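PDB 1VQY: hypothetical protein AGR_pAT_315 from Agrobacterium tumefaciens str. C58, which is of unknown function but belongs to the NIPSNAP family, whose members share the dimeric alpha-beta barrel type of fold. Local coordinates for residues B[27-32]-B[96-101]. Numbering follows the deposited sequence.
Sequences MQEYLK and SVLIES
Leu98 reaches from the connection between helix 86-96 and strand 99-109 to Glu29 and Tyr30 in the first turn of helix 27-46, where its two methyl groups divide the work. CD1 of Leu98 lies against the helix backbone, 3.5 Å from Tyr30 N, 3.7 Å from Tyr30 CA and 4.1 Å from Tyr30 CB, while CD2 is turned to the carboxylate end of Glu29. The leucine crosses the Glu29 side chain at about a right angle. CB and CG of Glu29 lie along CD1, and the extended chain (chi2 -179°) carries the carboxylate on to CD2, with Glu29 OE2 4.0 Å from Leu98 CD2. This is an apolar contact beside a carboxylate at the exposed border of the interface; no hydrogen bond joins the two segments.

Tyr30 closes the buried side. Its CG is anti to the backbone N (chi1 178°) and beside the carbonyl carbon, a setting from which CE2 of Tyr30 comes to lie 4.2 Å from Ile99 CG1, the two side chains meeting obliquely. The contact joins the start of helix 27-46 to the entry of strand 99-109 in a ferredoxin-like alpha/beta fold, in which helices cover an antiparallel sheet of strand order 2-3-1-4, as in the dimeric alpha-beta barrel clan. Tyr20 of strand 14-22 touches both Tyr30 and Ile99, and the Tyr30 hydroxyl is hydrogen-bonded to that of Tyr52.

A type I turn from Ser96 to Ile99 presents the leucine to the helix, with Ile99 N bonded to Ser96 O at 3.3 Å, and directly after Ile99 the strand is broken by a classic beta bulge, Glu100 and Ser101 both facing Arg21.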
HETATM    1  N   MSE B  27      -7.371   3.348 -21.447  1.00 16.93           N
HETATM    2  CA  MSE B  27      -8.740   3.120 -20.981  1.00 16.82           C
HETATM    3  C   MSE B  27      -9.766   2.912 -22.084  1.00 15.96           C
HETATM    4  O   MSE B  27     -10.575   1.989 -22.001  1.00 14.58           O
HETATM    5  CB  MSE B  27      -9.238   4.227 -20.020  1.00 16.98           C
HETATM    6  CG  MSE B  27     -10.591   3.892 -19.285  1.00 15.40           C
HETATM    7 SE   MSE B  27     -10.571   2.127 -18.445  1.00 25.91          SE
HETATM    8  CE  MSE B  27      -9.490   2.642 -17.012  1.00 23.54           C
ATOM      9  N   GLN B  28      -9.759   3.769 -23.096  1.00 18.45           N
ATOM     10  CA  GLN B  28     -10.750   3.661 -24.167  1.00 19.92           C
ATOM     11  C   GLN B  28     -10.518   2.440 -25.046  1.00 19.67           C
ATOM     12  O   GLN B  28     -11.468   1.877 -25.586  1.00 19.34           O
ATOM     13  CB  GLN B  28     -10.794   4.932 -25.021  1.00 20.46           C
ATOM     14  CG  GLN B  28     -11.269   6.180 -24.254  1.00 26.54           C
ATOM     15  CD  GLN B  28     -12.603   5.982 -23.536  1.00 32.86           C
ATOM     16  OE1 GLN B  28     -13.594   5.563 -24.142  1.00 30.20           O
ATOM     17  NE2 GLN B  28     -12.623   6.263 -22.228  1.00 31.16           N
ATOM     18  N   GLU B  29      -9.264   2.038 -25.192  1.00 20.43           N
ATOM     19  CA  GLU B  29      -8.928   0.819 -25.939  1.00 22.21           C
ATOM     20  C   GLU B  29      -9.370  -0.429 -25.156  1.00 20.27           C
ATOM     21  O   GLU B  29     -10.001  -1.330 -25.711  1.00 18.72           O
ATOM     22  CB  GLU B  29      -7.429   0.788 -26.218  1.00 21.59           C
ATOM     23  CG  GLU B  29      -6.989  -0.222 -27.258  1.00 27.73           C
ATOM     24  CD  GLU B  29      -5.469  -0.218 -27.474  1.00 27.85           C
ATOM     25  OE1 GLU B  29      -4.814   0.813 -27.187  1.00 35.10           O
ATOM     26  OE2 GLU B  29      -4.932  -1.260 -27.926  1.00 36.22           O
ATOM     27  N   TYR B  30      -9.047  -0.462 -23.862  1.00 19.11           N
ATOM     28  CA  TYR B  30      -9.527  -1.513 -22.955  1.00 19.04           C
ATOM     29  C   TYR B  30     -11.043  -1.659 -23.048  1.00 18.77           C
ATOM     30  O   TYR B  30     -11.552  -2.742 -23.299  1.00 18.19           O
ATOM     31  CB  TYR B  30      -9.152  -1.212 -21.494  1.00 18.09           C
ATOM     32  CG  TYR B  30      -9.676  -2.256 -20.553  1.00 18.52           C
ATOM     33  CD1 TYR B  30     -10.976  -2.159 -20.026  1.00 19.89           C
ATOM     34  CD2 TYR B  30      -8.903  -3.365 -20.199  1.00 19.46           C
ATOM     35  CE1 TYR B  30     -11.479  -3.123 -19.163  1.00 16.98           C
ATOM     36  CE2 TYR B  30      -9.406  -4.347 -19.336  1.00 17.79           C
ATOM     37  CZ  TYR B  30     -10.701  -4.221 -18.838  1.00 16.65           C
ATOM     38  OH  TYR B  30     -11.240  -5.172 -17.992  1.00 19.56           O
ATOM     39  N   LEU B  31     -11.744  -0.547 -22.834  1.00 18.11           N
ATOM     40  CA  LEU B  31     -13.191  -0.508 -22.884  1.00 17.45           C
ATOM     41  C   LEU B  31     -13.789  -0.959 -24.205  1.00 17.27           C
ATOM     42  O   LEU B  31     -14.819  -1.644 -24.227  1.00 16.35           O
ATOM     43  CB  LEU B  31     -13.670   0.908 -22.576  1.00 17.14           C
ATOM     44  CG  LEU B  31     -13.576   1.314 -21.111  1.00 17.78           C
ATOM     45  CD1 LEU B  31     -14.093   2.748 -20.971  1.00 17.58           C
ATOM     46  CD2 LEU B  31     -14.332   0.316 -20.170  1.00 14.51           C
ATOM     47  N   LYS B  32     -13.144  -0.562 -25.300  1.00 18.43           N
ATOM     48  CA  LYS B  32     -13.629  -0.847 -26.637  1.00 18.79           C
ATOM     49  C   LYS B  32     -13.548  -2.336 -26.923  1.00 18.37           C
ATOM     50  O   LYS B  32     -14.474  -2.918 -27.491  1.00 19.92           O
ATOM     51  CB  LYS B  32     -12.832  -0.072 -27.693  1.00 18.72           C
ATOM     52  CG  LYS B  32     -13.263  -0.391 -29.116  1.00 19.73           C
ATOM     53  CD  LYS B  32     -12.440   0.313 -30.181  1.00 21.54           C
ATOM     54  CE  LYS B  32     -13.259   0.396 -31.478  1.00 23.46           C
ATOM     55  NZ  LYS B  32     -12.501   0.980 -32.606  1.00 35.07           N
ATOM     56  N   SER B  96      -5.161  -8.404 -21.921  1.00 22.96           N
ATOM     57  CA  SER B  96      -4.207  -8.550 -20.808  1.00 24.07           C
ATOM     58  C   SER B  96      -2.979  -7.671 -20.917  1.00 22.73           C
ATOM     59  O   SER B  96      -2.417  -7.276 -19.906  1.00 22.85           O
ATOM     60  CB  SER B  96      -3.733 -10.000 -20.719  1.00 24.23           C
ATOM     61  OG  SER B  96      -4.824 -10.853 -20.463  1.00 29.70           O
ATOM     62  N   VAL B  97      -2.540  -7.405 -22.141  1.00 22.62           N
ATOM     63  CA  VAL B  97      -1.400  -6.516 -22.351  1.00 23.38           C
ATOM     64  C   VAL B  97      -1.688  -5.043 -21.940  1.00 23.74           C
ATOM     65  O   VAL B  97      -0.760  -4.260 -21.731  1.00 24.24           O
ATOM     66  CB  VAL B  97      -0.906  -6.573 -23.817  1.00 23.40           C
ATOM     67  CG1 VAL B  97      -1.909  -5.956 -24.756  1.00 22.20           C
ATOM     68  CG2 VAL B  97       0.461  -5.867 -23.948  1.00 30.79           C
ATOM     69  N   LEU B  98      -2.961  -4.675 -21.817  1.00 21.81           N
ATOM     70  CA  LEU B  98      -3.334  -3.308 -21.460  1.00 20.96           C
ATOM     71  C   LEU B  98      -3.465  -3.126 -19.953  1.00 20.81           C
ATOM     72  O   LEU B  98      -3.682  -2.008 -19.488  1.00 19.20           O
ATOM     73  CB  LEU B  98      -4.668  -2.949 -22.103  1.00 20.77           C
ATOM     74  CG  LEU B  98      -4.764  -2.920 -23.631  1.00 20.43           C
ATOM     75  CD1 LEU B  98      -6.155  -2.467 -24.029  1.00 21.31           C
ATOM     76  CD2 LEU B  98      -3.715  -1.998 -24.221  1.00 20.59           C
ATOM     77  N   ILE B  99      -3.330  -4.226 -19.207  1.00 20.38           N
ATOM     78  CA  ILE B  99      -3.542  -4.250 -17.760  1.00 20.55           C
ATOM     79  C   ILE B  99      -2.202  -4.125 -17.040  1.00 21.23           C
ATOM     80  O   ILE B  99      -1.295  -4.922 -17.272  1.00 20.84           O
ATOM     81  CB  ILE B  99      -4.283  -5.559 -17.320  1.00 20.74           C
ATOM     82  CG1 ILE B  99      -5.663  -5.624 -17.981  1.00 19.42           C
ATOM     83  CG2 ILE B  99      -4.452  -5.608 -15.809  1.00 20.06           C
ATOM     84  CD1 ILE B  99      -6.331  -6.962 -17.945  1.00 19.96           C
ATOM     85  N   GLU B 100      -2.083  -3.107 -16.188  1.00 22.46           N
ATOM     86  CA  GLU B 100      -0.882  -2.888 -15.397  1.00 23.61           C
ATOM     87  C   GLU B 100      -0.901  -3.785 -14.142  1.00 21.28           C
ATOM     88  O   GLU B 100       0.081  -4.425 -13.827  1.00 21.71           O
ATOM     89  CB  GLU B 100      -0.766  -1.399 -14.998  1.00 23.99           C
ATOM     90  CG  GLU B 100       0.556  -0.996 -14.252  1.00 27.35           C
ATOM     91  CD  GLU B 100       0.314  -0.151 -12.962  1.00 33.02           C
ATOM     92  OE1 GLU B 100      -0.049   1.052 -13.071  1.00 46.13           O
ATOM     93  OE2 GLU B 100       0.497  -0.690 -11.839  1.00 39.83           O
ATOM     94  N   SER B 101      -2.018  -3.806 -13.430  1.00 19.89           N
ATOM     95  CA  SER B 101      -2.178  -4.613 -12.224  1.00 21.26           C
ATOM     96  C   SER B 101      -3.570  -5.178 -12.154  1.00 20.59           C
ATOM     97  O   SER B 101      -4.495  -4.647 -12.742  1.00 21.60           O
ATOM     98  CB  SER B 101      -1.982  -3.775 -10.958  1.00 21.28           C
ATOM     99  OG  SER B 101      -0.683  -3.256 -10.904  1.00 27.95           O
TER